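Local structure of Cow rumen GH26 endo-mannanase (Metagenome, 6UEH) at residues Thr6-Thr11 against Phe51-Lys56; Ile12-Cys17 against Asp126-Glu131; Thr64-Gln69 against Trp97-Phe102; Gln78-Asn83 against Val114-Ile119. The protein probably hydrolyses internal beta-1,4-mannosidic linkages of mannans such as galactomannan, and joins a CBM6-type accessory domain to its GH26 catalytic barrel. All blocks are in the same frame, centred on the assembly; numbering follows the deposited sequence.

How the interactions relate
All four contacts lie in the CBM6-type domain, their centres about 25 to 33 Å from the chain centre. Interactions 1 and 2 share strand 10-13, with centres about 11 Å apart. Interactions 2 and 3 meet where strand 123-132 pairs with strand 59-69, their centres about 11 Å apart, while interaction 4 belongs to the second sheet and joins interaction 1 through a probable backbone hydrogen bond, Phe51 O to Val114 N at 2.8 Å. Phe116 of interaction 4 ties the sheets together, its CE2 3.5 Å from Ile128 CD1 of interaction 2 and its CE1 3.7 Å from Phe102 CZ of interaction 3. The calcium ion sits in interaction 2, about 7 Å from the Trp97 side chain.

Interaction 1 (Thr6-Thr11 against Phe51-Lys56); sequences TKFPYT and FNVTVK
Thr6 grips Thr54 through both its backbone and its side chain. Its N donates to Thr54 O at 3.0 Å, and its hydroxyl takes the return bond, Thr54 N reaching Thr6 OG1 at 2.9 Å with an N-H...O angle of 162°. The hydroxyl can do this because OG1 lies beside the residue's own backbone N, anti to the carbonyl carbon (chi1 -51°), and so stands in for a strand carbonyl. A water 2.8 Å from Thr6 OG1 carries the link on to Asn52 O, and a second water donates to the carbonyls of Thr6 and Thr54. In the CBM6-type beta-sandwich, strand 49-55 is an outermost strand of the four-stranded sheet, while the chain from Thr6 runs on into strand 10-13 of the other sheet, so this segment clasps one edge of the sandwich. Phe8 meets the strand with its ring edge: CZ lies 3.6 Å from Val53 CG1 and 3.9 Å from Val55 CG1, both methyls near the ring plane. Thr6 CG2 sits 3.4 Å above the plane of the Tyr10 ring, toward its rim. An alanine at Thr6 would probably leave Thr54 N without its acceptor and uncover that part of the Tyr10 face. Tyr10 and Phe51 slide past each other in opposite directions, with Tyr10 CE2 3.9 Å from Phe51 CD2.

Interaction 2 (Ile12-Cys17 against Asp126-Glu131); sequences IEAEDC and DTITVE. With CA (calcium ion), chain B.
Asp126 O is held twice, by the amide of Ala14, whose N lies 3.0 Å from Asp126 O, and by the calcium ion, 2.7 Å from the same oxygen. The Ala14 donor stands above the carbonyl plane, 45° out of it. Asp126 binds the ion a second time through its side chain: CG is anti to the backbone N (chi1 -179°), and OD1 lies 2.3 Å from the calcium. Glu13 offers OE1 alone, at 2.4 Å from the calcium, whereas Glu15 straddles the ion with both OE1 and OE2. Ser37 O and Gly40 O complete the site. Three carboxylates thus converge, and the ion probably offsets their mutual repulsion, consistent with the structural calcium found in CBM6-type beta-sandwiches. It pins the end of strand 10-13, and the 3-10 turn after it, to the corner at Asp126, where strand 123-132 turns. Beyond the metal the two strands pair antiparallel, Ile12 and Ile128 exchanging both backbone bonds. On the Glu13 face, Thr127 CG2 approaches Glu13 OE1 to 3.4 Å. On the other, Ile12 and Ile128 lie side by side, and Ile128 CD1 meets Cys17 SG at 3.8 Å and Ala14 CB at 4.0 Å.

Interaction 3 (Thr64-Gln69 against Trp97-Phe102); sequences TAKVAQ and WTDFDF
Lys66 and Asp99 cross obliquely on one face of a strongly twisted antiparallel pair, whose short segments run at 128° to each other. The lysine chain is bent at chi2 (83°) and chi3 (66°), and NZ ends 3.1 Å from Asp99 OD1, a salt bridge whose hydrogen bond is weak. The aliphatic part of Lys66 packs as well, its CG 3.8 Å from Trp97 CB. An alanine in place of Lys66 would probably leave the Asp99 carboxylate without its charged mate and open a gap beside Trp97. The Trp97 indole lies oblique to the backbone of the facing strand, with CE3 3.6 Å from Val67 C and CZ3 4.0 Å from Ala68 CB; Phe41 meets it edge-to-face. On the other face, Val67 and Phe102 reach toward each other tip to tip, Val67 CG1 being 4.1 Å from Phe102 CE2. Ala65 CB also meets the edge of that ring, 3.8 Å from the same CE2. Within its own strand Phe100 places CD2 3.5 Å above the centre of the Phe102 ring. The pairing thus joins strands 59-69 and 97-107 of the beta-sandwich, with the salt bridge on the Lys66 face and mainly apolar side chains (Ala65, Val67, Phe100) on the other; since Asp99 is exposed and the bond weak, the salt bridge is probably screened by solvent, while four backbone bonds and the apolar face hold the pairing.

Interaction 4 (Gln78-Asn83 against Val114-Ile119); sequences QTISVN and VSFKPI
Val114 faces the same side as Ile80, its CG1 4.3 Å from Ile80 CD1. Next, Ser115 pairs with Ser81 through two backbone bonds; Ser81 N is 2.8 Å from Ser115 O, and Ser115 N answers to Ser81 O. Phe116 returns to the Val114 face and lies side by side with Ile80. The chi1 of Phe116 sets its CG anti to the carbonyl carbon (-71°). In the ring, CE1 comes to 3.8 Å from Ile80 CB and CZ to 3.9 Å from Ile80 CD1. Lys117 N then bonds Thr79 O at 3.0 Å, while its side chain, extended beyond CG, runs over Ser81 and brings CE to 3.4 Å from Ser81 OG. At its end NZ forms a salt bridge with Asp86, whose OD1 is also hydrogen-bonded to Ser81 OG, and a water bridges NZ to Asn83 O. Pro118 is the centre of an inverse gamma turn, closed by Ile119 N on Lys117 O at 2.7 Å. The turn presents Ile119 O to Thr79, whose OG1 donates at 2.7 Å in the carbonyl plane, on a lone pair. A further water ties Thr79 N to Lys117 O and Gln78 OE1, while Gln78 NE2 bonds Gly121 O. Strands 76-82 and 110-117 are the two inner strands of the four-stranded antiparallel sheet, with Phe116 meeting Phe125 of the other sheet, as expected for the core of a CBM6-type beta-sandwich.

Interaction 1 (Thr6-Thr11 against Phe51-Lys56)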
loop_
_atom_site.group_PDB
_atom_site.type_symbol
_atom_site.label_atom_id
_atom_site.label_comp_id
_atom_site.label_asym_id
_atom_site.label_seq_id
_atom_site.Cartn_x
_atom_site.Cartn_y
_atom_site.Cartn_z
ATOM N N THR A 6 19.996 5.312 -27.041
ATOM C CA THR A 6 18.693 5.383 -27.681
ATOM C C THR A 6 18.111 6.792 -27.606
ATOM O O THR A 6 18.212 7.463 -26.580
ATOM C CB THR A 6 17.709 4.387 -27.028
ATOM O OG1 THR A 6 18.310 3.089 -26.968
ATOM C CG2 THR A 6 16.416 4.308 -27.814
ATOM N N LYS A 7 17.509 7.235 -28.703
ATOM C CA LYS A 7 16.859 8.537 -28.747
ATOM C C LYS A 7 15.366 8.391 -28.473
ATOM O O LYS A 7 14.709 7.514 -29.032
ATOM C CB LYS A 7 17.096 9.205 -30.101
ATOM C CG LYS A 7 18.566 9.434 -30.426
ATOM C CD LYS A 7 19.223 10.344 -29.398
ATOM C CE LYS A 7 20.681 10.618 -29.739
ATOM N NZ LYS A 7 21.524 9.392 -29.659
ATOM N N PHE A 8 14.833 9.253 -27.611
ATOM C CA PHE A 8 13.433 9.166 -27.213
ATOM C C PHE A 8 12.628 10.363 -27.720
ATOM O O PHE A 8 13.137 11.486 -27.751
ATOM C CB PHE A 8 13.324 9.046 -25.689
ATOM C CG PHE A 8 14.123 7.907 -25.118
ATOM C CD1 PHE A 8 13.636 6.612 -25.162
ATOM C CD2 PHE A 8 15.369 8.132 -24.552
ATOM C CE1 PHE A 8 14.373 5.560 -24.646
ATOM C CE2 PHE A 8 16.111 7.086 -24.034
ATOM C CZ PHE A 8 15.613 5.798 -24.081
ATOM N N PRO A 9 11.364 10.132 -28.118
ATOM C CA PRO A 9 10.659 8.842 -28.081
ATOM C C PRO A 9 11.194 7.833 -29.095
ATOM O O PRO A 9 11.688 8.205 -30.159
ATOM C CB PRO A 9 9.213 9.224 -28.406
ATOM C CG PRO A 9 9.329 10.470 -29.207
ATOM C CD PRO A 9 10.505 11.211 -28.636
ATOM N N TYR A 10 11.101 6.559 -28.742
ATOM C CA TYR A 10 11.667 5.490 -29.548
ATOM C C TYR A 10 10.583 4.502 -29.955
ATOM O O TYR A 10 9.957 3.876 -29.105
ATOM C CB TYR A 10 12.775 4.780 -28.771
ATOM C CG TYR A 10 13.438 3.648 -29.514
ATOM C CD1 TYR A 10 14.260 3.895 -30.603
ATOM C CD2 TYR A 10 13.258 2.332 -29.112
ATOM C CE1 TYR A 10 14.873 2.863 -31.282
ATOM C CE2 TYR A 10 13.870 1.293 -29.782
ATOM C CZ TYR A 10 14.679 1.566 -30.865
ATOM O OH TYR A 10 15.290 0.534 -31.538
ATOM N N THR A 11 10.359 4.378 -31.258
ATOM C CA THR A 11 9.357 3.454 -31.772
ATOM C C THR A 11 9.978 2.473 -32.757
ATOM O O THR A 11 10.715 2.866 -33.660
ATOM C CB THR A 11 8.197 4.199 -32.462
ATOM O OG1 THR A 11 7.556 5.066 -31.519
ATOM C CG2 THR A 11 7.172 3.215 -33.007
ATOM N N PHE A 51 13.930 -6.299 -28.046
ATOM C CA PHE A 51 14.758 -5.248 -28.621
ATOM C C PHE A 51 15.562 -4.591 -27.508
ATOM O O PHE A 51 15.259 -4.767 -26.325
ATOM C CB PHE A 51 13.906 -4.211 -29.358
ATOM C CG PHE A 51 12.968 -3.442 -28.468
ATOM C CD1 PHE A 51 11.784 -4.012 -28.024
ATOM C CD2 PHE A 51 13.258 -2.137 -28.096
ATOM C CE1 PHE A 51 10.914 -3.302 -27.214
ATOM C CE2 PHE A 51 12.393 -1.423 -27.285
ATOM C CZ PHE A 51 11.221 -2.005 -26.841
ATOM N N ASN A 52 16.585 -3.836 -27.886
ATOM C CA ASN A 52 17.447 -3.189 -26.909
ATOM C C ASN A 52 17.201 -1.693 -26.773
ATOM O O ASN A 52 16.927 -0.999 -27.754
ATOM C CB ASN A 52 18.915 -3.427 -27.264
ATOM C CG ASN A 52 19.858 -2.596 -26.418
ATOM O OD1 ASN A 52 20.108 -2.911 -25.254
ATOM N ND2 ASN A 52 20.384 -1.521 -26.998
ATOM N N VAL A 53 17.290 -1.211 -25.537
ATOM C CA VAL A 53 17.334 0.216 -25.255
ATOM C C VAL A 53 18.556 0.502 -24.394
ATOM O O VAL A 53 18.761 -0.142 -23.365
ATOM C CB VAL A 53 16.068 0.711 -24.530
ATOM C CG1 VAL A 53 16.164 2.208 -24.269
ATOM C CG2 VAL A 53 14.828 0.394 -25.345
ATOM N N THR A 54 19.373 1.459 -24.820
ATOM C CA THR A 54 20.568 1.828 -24.072
ATOM C C THR A 54 20.426 3.235 -23.500
ATOM O O THR A 54 20.083 4.172 -24.224
ATOM C CB THR A 54 21.830 1.748 -24.953
ATOM O OG1 THR A 54 21.967 0.419 -25.467
ATOM C CG2 THR A 54 23.072 2.101 -24.148
ATOM N N VAL A 55 20.678 3.376 -22.200
ATOM C CA VAL A 55 20.559 4.672 -21.533
ATOM C C VAL A 55 21.834 5.025 -20.767
ATOM O O VAL A 55 22.590 4.139 -20.362
ATOM C CB VAL A 55 19.357 4.704 -20.557
ATOM C CG1 VAL A 55 18.059 4.447 -21.302
ATOM C CG2 VAL A 55 19.542 3.687 -19.442
ATOM N N LYS A 56 22.066 6.321 -20.570
ATOM C CA LYS A 56 23.258 6.792 -19.866
ATOM C C LYS A 56 23.152 6.592 -18.358
ATOM O O LYS A 56 24.152 6.333 -17.683
ATOM C CB LYS A 56 23.516 8.273 -20.164
ATOM C CG LYS A 56 23.816 8.591 -21.620
ATOM C CD LYS A 56 24.443 9.979 -21.757
ATOM C CE LYS A 56 24.623 10.374 -23.216
ATOM N NZ LYS A 56 25.395 11.642 -23.360
HETATM O O HOH W 1 19.382 6.860 -24.098
HETATM O O HOH W 2 17.814 1.587 -29.247
#

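Interaction 2 (Ile12-Cys17 against Asp126-Glu131)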
loop_
_atom_site.group_PDB
_atom_site.type_symbol
_atom_site.label_atom_id
_atom_site.label_comp_id
_atom_site.label_asym_id
_atom_site.label_seq_id
_atom_site.Cartn_x
_atom_site.Cartn_y
_atom_site.Cartn_z
ATOM N N ILE A 12 9.685 1.193 -32.568
ATOM C CA ILE A 12 10.113 0.168 -33.508
ATOM C C ILE A 12 8.937 -0.615 -34.064
ATOM O O ILE A 12 7.902 -0.756 -33.406
ATOM C CB ILE A 12 11.072 -0.830 -32.862
ATOM C CG1 ILE A 12 10.453 -1.387 -31.581
ATOM C CG2 ILE A 12 12.392 -0.174 -32.568
ATOM C CD1 ILE A 12 11.086 -2.653 -31.127
ATOM N N GLU A 13 9.101 -1.125 -35.279
ATOM C CA GLU A 13 8.171 -2.110 -35.804
ATOM C C GLU A 13 8.430 -3.411 -35.059
ATOM O O GLU A 13 9.569 -3.867 -34.986
ATOM C CB GLU A 13 8.349 -2.291 -37.313
ATOM C CG GLU A 13 8.155 -1.016 -38.120
ATOM C CD GLU A 13 6.705 -0.570 -38.181
ATOM O OE1 GLU A 13 5.815 -1.383 -37.856
ATOM O OE2 GLU A 13 6.451 0.596 -38.555
ATOM N N ALA A 14 7.387 -3.997 -34.484
ATOM C CA ALA A 14 7.573 -5.190 -33.664
ATOM C C ALA A 14 8.070 -6.360 -34.505
ATOM O O ALA A 14 8.774 -7.236 -34.004
ATOM C CB ALA A 14 6.289 -5.554 -32.952
ATOM N N GLU A 15 7.720 -6.360 -35.790
ATOM C CA GLU A 15 8.169 -7.412 -36.696
ATOM C C GLU A 15 9.685 -7.372 -36.896
ATOM O O GLU A 15 10.274 -8.327 -37.403
ATOM C CB GLU A 15 7.454 -7.313 -38.051
ATOM C CG GLU A 15 7.627 -5.985 -38.788
ATOM C CD GLU A 15 6.523 -4.988 -38.470
ATOM O OE1 GLU A 15 5.907 -5.100 -37.389
ATOM O OE2 GLU A 15 6.265 -4.097 -39.308
ATOM N N ASP A 16 10.315 -6.272 -36.491
ATOM C CA ASP A 16 11.766 -6.144 -36.594
ATOM C C ASP A 16 12.485 -6.587 -35.316
ATOM O O ASP A 16 13.716 -6.612 -35.270
ATOM C CB ASP A 16 12.152 -4.704 -36.935
ATOM C CG ASP A 16 11.721 -4.299 -38.334
ATOM O OD1 ASP A 16 11.518 -5.196 -39.179
ATOM O OD2 ASP A 16 11.590 -3.082 -38.590
ATOM N N CYS A 17 11.720 -6.936 -34.283
ATOM C CA CYS A 17 12.303 -7.389 -33.017
ATOM C C CYS A 17 13.080 -8.685 -33.181
ATOM O O CYS A 17 12.794 -9.479 -34.073
ATOM C CB CYS A 17 11.219 -7.593 -31.957
ATOM S SG CYS A 17 10.472 -6.088 -31.324
ATOM N N ASP A 126 2.123 -4.677 -33.427
ATOM C CA ASP A 126 2.405 -3.920 -34.644
ATOM C C ASP A 126 3.642 -3.050 -34.462
ATOM O O ASP A 126 4.606 -3.157 -35.218
ATOM C CB ASP A 126 1.199 -3.058 -35.025
ATOM C CG ASP A 126 1.420 -2.270 -36.305
ATOM O OD1 ASP A 126 2.271 -2.678 -37.125
ATOM O OD2 ASP A 126 0.734 -1.244 -36.497
ATOM N N THR A 127 3.594 -2.176 -33.462
ATOM C CA THR A 127 4.730 -1.339 -33.098
ATOM C C THR A 127 4.897 -1.309 -31.584
ATOM O O THR A 127 3.969 -1.631 -30.841
ATOM C CB THR A 127 4.571 0.110 -33.601
ATOM O OG1 THR A 127 3.380 0.678 -33.045
ATOM C CG2 THR A 127 4.490 0.158 -35.124
ATOM N N ILE A 128 6.085 -0.925 -31.133
ATOM C CA ILE A 128 6.361 -0.751 -29.713
ATOM C C ILE A 128 7.007 0.617 -29.508
ATOM O O ILE A 128 7.874 1.018 -30.284
ATOM C CB ILE A 128 7.281 -1.862 -29.172
ATOM C CG1 ILE A 128 6.678 -3.240 -29.462
ATOM C CG2 ILE A 128 7.527 -1.677 -27.680
ATOM C CD1 ILE A 128 7.672 -4.380 -29.356
ATOM N N THR A 129 6.575 1.335 -28.476
ATOM C CA THR A 129 7.069 2.686 -28.233
ATOM C C THR A 129 7.604 2.851 -26.814
ATOM O O THR A 129 6.945 2.481 -25.842
ATOM C CB THR A 129 5.964 3.736 -28.485
ATOM O OG1 THR A 129 5.606 3.725 -29.873
ATOM C CG2 THR A 129 6.439 5.129 -28.112
ATOM N N VAL A 130 8.810 3.402 -26.707
ATOM C CA VAL A 130 9.410 3.705 -25.414
ATOM C C VAL A 130 9.628 5.209 -25.275
ATOM O O VAL A 130 10.287 5.831 -26.109
ATOM C CB VAL A 130 10.753 2.974 -25.222
ATOM C CG1 VAL A 130 11.314 3.243 -23.834
ATOM C CG2 VAL A 130 10.583 1.479 -25.447
ATOM N N GLU A 131 9.066 5.787 -24.218
ATOM C CA GLU A 131 9.193 7.217 -23.951
ATOM C C GLU A 131 9.736 7.456 -22.551
ATOM O O GLU A 131 9.618 6.593 -21.683
ATOM C CB GLU A 131 7.840 7.912 -24.098
ATOM C CG GLU A 131 7.234 7.814 -25.483
ATOM C CD GLU A 131 5.754 8.129 -25.486
ATOM O OE1 GLU A 131 5.356 9.136 -26.108
ATOM O OE2 GLU A 131 4.986 7.364 -24.868
HETATM CA CA CA B . 4.364 -3.227 -37.917
#

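Interaction 3 (Thr64-Gln69 against Trp97-Phe102)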
loop_
_atom_site.group_PDB
_atom_site.type_symbol
_atom_site.label_atom_id
_atom_site.label_comp_id
_atom_site.label_asym_id
_atom_site.label_seq_id
_atom_site.Cartn_x
_atom_site.Cartn_y
_atom_site.Cartn_z
ATOM N N THR A 64 4.606 1.494 -24.348
ATOM C CA THR A 64 3.322 1.407 -25.027
ATOM C C THR A 64 3.496 0.592 -26.305
ATOM O O THR A 64 4.578 0.572 -26.891
ATOM C CB THR A 64 2.765 2.807 -25.358
ATOM O OG1 THR A 64 2.899 3.657 -24.212
ATOM C CG2 THR A 64 1.297 2.737 -25.760
ATOM N N ALA A 65 2.441 -0.091 -26.729
ATOM C CA ALA A 65 2.507 -0.858 -27.964
ATOM C C ALA A 65 1.162 -0.874 -28.672
ATOM O O ALA A 65 0.109 -0.846 -28.031
ATOM C CB ALA A 65 2.979 -2.278 -27.683
ATOM N N LYS A 66 1.209 -0.896 -29.999
ATOM C CA LYS A 66 0.014 -1.077 -30.809
ATOM C C LYS A 66 -0.228 -2.571 -30.945
ATOM O O LYS A 66 0.519 -3.269 -31.639
ATOM C CB LYS A 66 0.172 -0.422 -32.180
ATOM C CG LYS A 66 -1.114 -0.366 -32.985
ATOM C CD LYS A 66 -1.957 0.826 -32.581
ATOM C CE LYS A 66 -1.258 2.129 -32.938
ATOM N NZ LYS A 66 -2.065 3.317 -32.548
ATOM N N VAL A 67 -1.255 -3.069 -30.268
ATOM C CA VAL A 67 -1.440 -4.509 -30.166
ATOM C C VAL A 67 -2.819 -4.981 -30.601
ATOM O O VAL A 67 -3.723 -4.184 -30.856
ATOM C CB VAL A 67 -1.212 -5.003 -28.722
ATOM C CG1 VAL A 67 0.139 -4.534 -28.203
ATOM C CG2 VAL A 67 -2.337 -4.520 -27.816
ATOM N N ALA A 68 -2.952 -6.298 -30.697
ATOM C CA ALA A 68 -4.238 -6.951 -30.852
ATOM C C ALA A 68 -4.181 -8.260 -30.080
ATOM O O ALA A 68 -3.099 -8.744 -29.752
ATOM C CB ALA A 68 -4.561 -7.194 -32.317
ATOM N N GLN A 69 -5.342 -8.827 -29.783
ATOM C CA GLN A 69 -5.407 -10.063 -29.016
ATOM C C GLN A 69 -6.751 -10.729 -29.274
ATOM O O GLN A 69 -7.778 -10.279 -28.767
ATOM C CB GLN A 69 -5.203 -9.779 -27.524
ATOM C CG GLN A 69 -4.942 -11.009 -26.667
ATOM C CD GLN A 69 -6.211 -11.768 -26.336
ATOM O OE1 GLN A 69 -6.372 -12.925 -26.721
ATOM N NE2 GLN A 69 -7.122 -11.118 -25.620
ATOM N N TRP A 97 -6.305 -3.014 -34.180
ATOM C CA TRP A 97 -5.083 -2.473 -33.592
ATOM C C TRP A 97 -5.401 -1.418 -32.536
ATOM O O TRP A 97 -6.119 -0.454 -32.800
ATOM C CB TRP A 97 -4.173 -1.890 -34.674
ATOM C CG TRP A 97 -3.654 -2.924 -35.611
ATOM C CD1 TRP A 97 -3.909 -3.024 -36.949
ATOM C CD2 TRP A 97 -2.801 -4.029 -35.281
ATOM N NE1 TRP A 97 -3.260 -4.118 -37.472
ATOM C CE2 TRP A 97 -2.575 -4.751 -36.469
ATOM C CE3 TRP A 97 -2.205 -4.473 -34.093
ATOM C CZ2 TRP A 97 -1.776 -5.894 -36.505
ATOM C CZ3 TRP A 97 -1.415 -5.610 -34.133
ATOM C CH2 TRP A 97 -1.209 -6.307 -35.329
ATOM N N THR A 98 -4.861 -1.618 -31.339
ATOM C CA THR A 98 -5.183 -0.779 -30.192
ATOM C C THR A 98 -3.932 -0.462 -29.373
ATOM O O THR A 98 -3.126 -1.349 -29.097
ATOM C CB THR A 98 -6.222 -1.467 -29.279
ATOM O OG1 THR A 98 -7.307 -1.969 -30.073
ATOM C CG2 THR A 98 -6.760 -0.491 -28.238
ATOM N N ASP A 99 -3.765 0.801 -28.993
ATOM C CA ASP A 99 -2.675 1.169 -28.095
ATOM C C ASP A 99 -2.912 0.583 -26.711
ATOM O O ASP A 99 -3.991 0.742 -26.142
ATOM C CB ASP A 99 -2.529 2.688 -27.996
ATOM C CG ASP A 99 -1.749 3.276 -29.149
ATOM O OD1 ASP A 99 -0.957 2.536 -29.770
ATOM O OD2 ASP A 99 -1.921 4.479 -29.431
ATOM N N PHE A 100 -1.905 -0.098 -26.174
ATOM C CA PHE A 100 -1.994 -0.637 -24.824
ATOM C C PHE A 100 -0.855 -0.108 -23.959
ATOM O O PHE A 100 0.292 -0.048 -24.398
ATOM C CB PHE A 100 -1.976 -2.168 -24.840
ATOM C CG PHE A 100 -2.259 -2.784 -23.498
ATOM C CD1 PHE A 100 -3.564 -2.997 -23.083
ATOM C CD2 PHE A 100 -1.225 -3.135 -22.646
ATOM C CE1 PHE A 100 -3.833 -3.552 -21.847
ATOM C CE2 PHE A 100 -1.486 -3.690 -21.407
ATOM C CZ PHE A 100 -2.791 -3.901 -21.008
ATOM N N ASP A 101 -1.188 0.269 -22.728
ATOM C CA ASP A 101 -0.223 0.812 -21.775
ATOM C C ASP A 101 0.441 -0.317 -20.994
ATOM O O ASP A 101 -0.197 -0.972 -20.169
ATOM C CB ASP A 101 -0.926 1.801 -20.832
ATOM C CG ASP A 101 0.001 2.389 -19.776
ATOM O OD1 ASP A 101 1.239 2.267 -19.896
ATOM O OD2 ASP A 101 -0.523 2.997 -18.818
ATOM N N PHE A 102 1.724 -0.543 -21.263
ATOM C CA PHE A 102 2.478 -1.584 -20.575
ATOM C C PHE A 102 3.280 -1.023 -19.400
ATOM O O PHE A 102 4.244 -1.641 -18.949
ATOM C CB PHE A 102 3.409 -2.310 -21.551
ATOM C CG PHE A 102 2.713 -3.337 -22.404
ATOM C CD1 PHE A 102 2.309 -4.548 -21.861
ATOM C CD2 PHE A 102 2.468 -3.097 -23.745
ATOM C CE1 PHE A 102 1.668 -5.495 -22.639
ATOM C CE2 PHE A 102 1.830 -4.044 -24.530
ATOM C CZ PHE A 102 1.429 -5.244 -23.976
#

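Interaction 4 (Gln78-Asn83 against Val114-Ile119)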
loop_
_atom_site.group_PDB
_atom_site.type_symbol
_atom_site.label_atom_id
_atom_site.label_comp_id
_atom_site.label_asym_id
_atom_site.label_seq_id
_atom_site.Cartn_x
_atom_site.Cartn_y
_atom_site.Cartn_z
ATOM N N GLN A 78 -0.384 -11.038 -20.427
ATOM C CA GLN A 78 0.833 -10.834 -21.200
ATOM C C GLN A 78 1.948 -10.387 -20.266
ATOM O O GLN A 78 1.687 -9.925 -19.153
ATOM C CB GLN A 78 0.615 -9.802 -22.308
ATOM C CG GLN A 78 -0.471 -10.176 -23.301
ATOM C CD GLN A 78 -0.169 -11.459 -24.044
ATOM O OE1 GLN A 78 0.976 -11.726 -24.409
ATOM N NE2 GLN A 78 -1.200 -12.267 -24.269
ATOM N N THR A 79 3.189 -10.522 -20.718
ATOM C CA THR A 79 4.330 -10.191 -19.878
ATOM C C THR A 79 5.361 -9.343 -20.607
ATOM O O THR A 79 5.936 -9.769 -21.609
ATOM C CB THR A 79 5.017 -11.464 -19.349
ATOM O OG1 THR A 79 4.116 -12.170 -18.488
ATOM C CG2 THR A 79 6.280 -11.108 -18.572
ATOM N N ILE A 80 5.584 -8.134 -20.104
ATOM C CA ILE A 80 6.692 -7.321 -20.582
ATOM C C ILE A 80 7.837 -7.475 -19.590
ATOM O O ILE A 80 7.618 -7.611 -18.386
ATOM C CB ILE A 80 6.302 -5.831 -20.763
ATOM C CG1 ILE A 80 7.434 -5.061 -21.456
ATOM C CG2 ILE A 80 5.910 -5.193 -19.430
ATOM C CD1 ILE A 80 7.057 -3.655 -21.876
ATOM N N SER A 81 9.059 -7.489 -20.105
ATOM C CA SER A 81 10.214 -7.784 -19.279
ATOM C C SER A 81 11.368 -6.846 -19.585
ATOM O O SER A 81 11.690 -6.600 -20.747
ATOM C CB SER A 81 10.643 -9.240 -19.480
ATOM O OG SER A 81 11.781 -9.556 -18.702
ATOM N N VAL A 82 11.977 -6.309 -18.534
ATOM C CA VAL A 82 13.179 -5.505 -18.684
ATOM C C VAL A 82 14.343 -6.264 -18.073
ATOM O O VAL A 82 14.427 -6.416 -16.851
ATOM C CB VAL A 82 13.043 -4.127 -18.023
ATOM C CG1 VAL A 82 14.345 -3.352 -18.153
ATOM C CG2 VAL A 82 11.893 -3.354 -18.652
ATOM N N ASN A 83 15.234 -6.733 -18.941
ATOM C CA ASN A 83 16.308 -7.636 -18.560
ATOM C C ASN A 83 15.739 -8.843 -17.820
ATOM O O ASN A 83 15.033 -9.655 -18.418
ATOM C CB ASN A 83 17.366 -6.902 -17.729
ATOM C CG ASN A 83 18.186 -5.929 -18.568
ATOM O OD1 ASN A 83 18.544 -6.229 -19.708
ATOM N ND2 ASN A 83 18.475 -4.758 -18.012
ATOM N N VAL A 114 14.487 -5.324 -23.653
ATOM C CA VAL A 114 13.051 -5.256 -23.433
ATOM C C VAL A 114 12.376 -6.387 -24.193
ATOM O O VAL A 114 12.478 -6.466 -25.418
ATOM C CB VAL A 114 12.465 -3.906 -23.882
ATOM C CG1 VAL A 114 10.983 -3.830 -23.531
ATOM C CG2 VAL A 114 13.235 -2.759 -23.237
ATOM N N SER A 115 11.694 -7.265 -23.465
ATOM C CA SER A 115 11.083 -8.440 -24.077
ATOM C C SER A 115 9.587 -8.532 -23.823
ATOM O O SER A 115 9.087 -8.087 -22.790
ATOM C CB SER A 115 11.748 -9.721 -23.561
ATOM O OG SER A 115 13.137 -9.730 -23.832
ATOM N N PHE A 116 8.876 -9.115 -24.778
ATOM C CA PHE A 116 7.546 -9.627 -24.512
ATOM C C PHE A 116 7.649 -11.140 -24.470
ATOM O O PHE A 116 7.994 -11.774 -25.466
ATOM C CB PHE A 116 6.541 -9.156 -25.562
ATOM C CG PHE A 116 6.221 -7.696 -25.465
ATOM C CD1 PHE A 116 5.343 -7.233 -24.500
ATOM C CD2 PHE A 116 6.810 -6.783 -26.324
ATOM C CE1 PHE A 116 5.051 -5.887 -24.399
ATOM C CE2 PHE A 116 6.522 -5.439 -26.228
ATOM C CZ PHE A 116 5.641 -4.989 -25.266
ATOM N N LYS A 117 7.380 -11.711 -23.302
ATOM C CA LYS A 117 7.540 -13.142 -23.090
ATOM C C LYS A 117 6.231 -13.880 -23.344
ATOM O O LYS A 117 5.151 -13.303 -23.203
ATOM C CB LYS A 117 8.048 -13.415 -21.671
ATOM C CG LYS A 117 9.428 -12.829 -21.389
ATOM C CD LYS A 117 9.924 -13.200 -19.998
ATOM C CE LYS A 117 11.366 -12.753 -19.785
ATOM N NZ LYS A 117 11.884 -13.145 -18.440
ATOM N N PRO A 118 6.324 -15.160 -23.739
ATOM C CA PRO A 118 5.133 -15.985 -23.975
ATOM C C PRO A 118 4.434 -16.386 -22.680
ATOM O O PRO A 118 4.217 -17.574 -22.432
ATOM C CB PRO A 118 5.699 -17.215 -24.691
ATOM C CG PRO A 118 7.111 -17.297 -24.225
ATOM C CD PRO A 118 7.563 -15.873 -24.099
ATOM N N ILE A 119 4.102 -15.398 -21.857
ATOM C CA ILE A 119 3.350 -15.623 -20.631
ATOM C C ILE A 119 2.192 -14.631 -20.579
ATOM O O ILE A 119 2.317 -13.569 -19.968
ATOM C CB ILE A 119 4.236 -15.454 -19.372
ATOM C CG1 ILE A 119 5.559 -16.205 -19.533
ATOM C CG2 ILE A 119 3.497 -15.917 -18.121
ATOM C CD1 ILE A 119 6.537 -15.973 -18.395
HETATM O O HOH W 3 3.329 -11.244 -23.539
HETATM O O HOH W 4 14.100 -8.999 -21.302
HETATM O O HOH W 5 14.506 -12.211 -18.881
#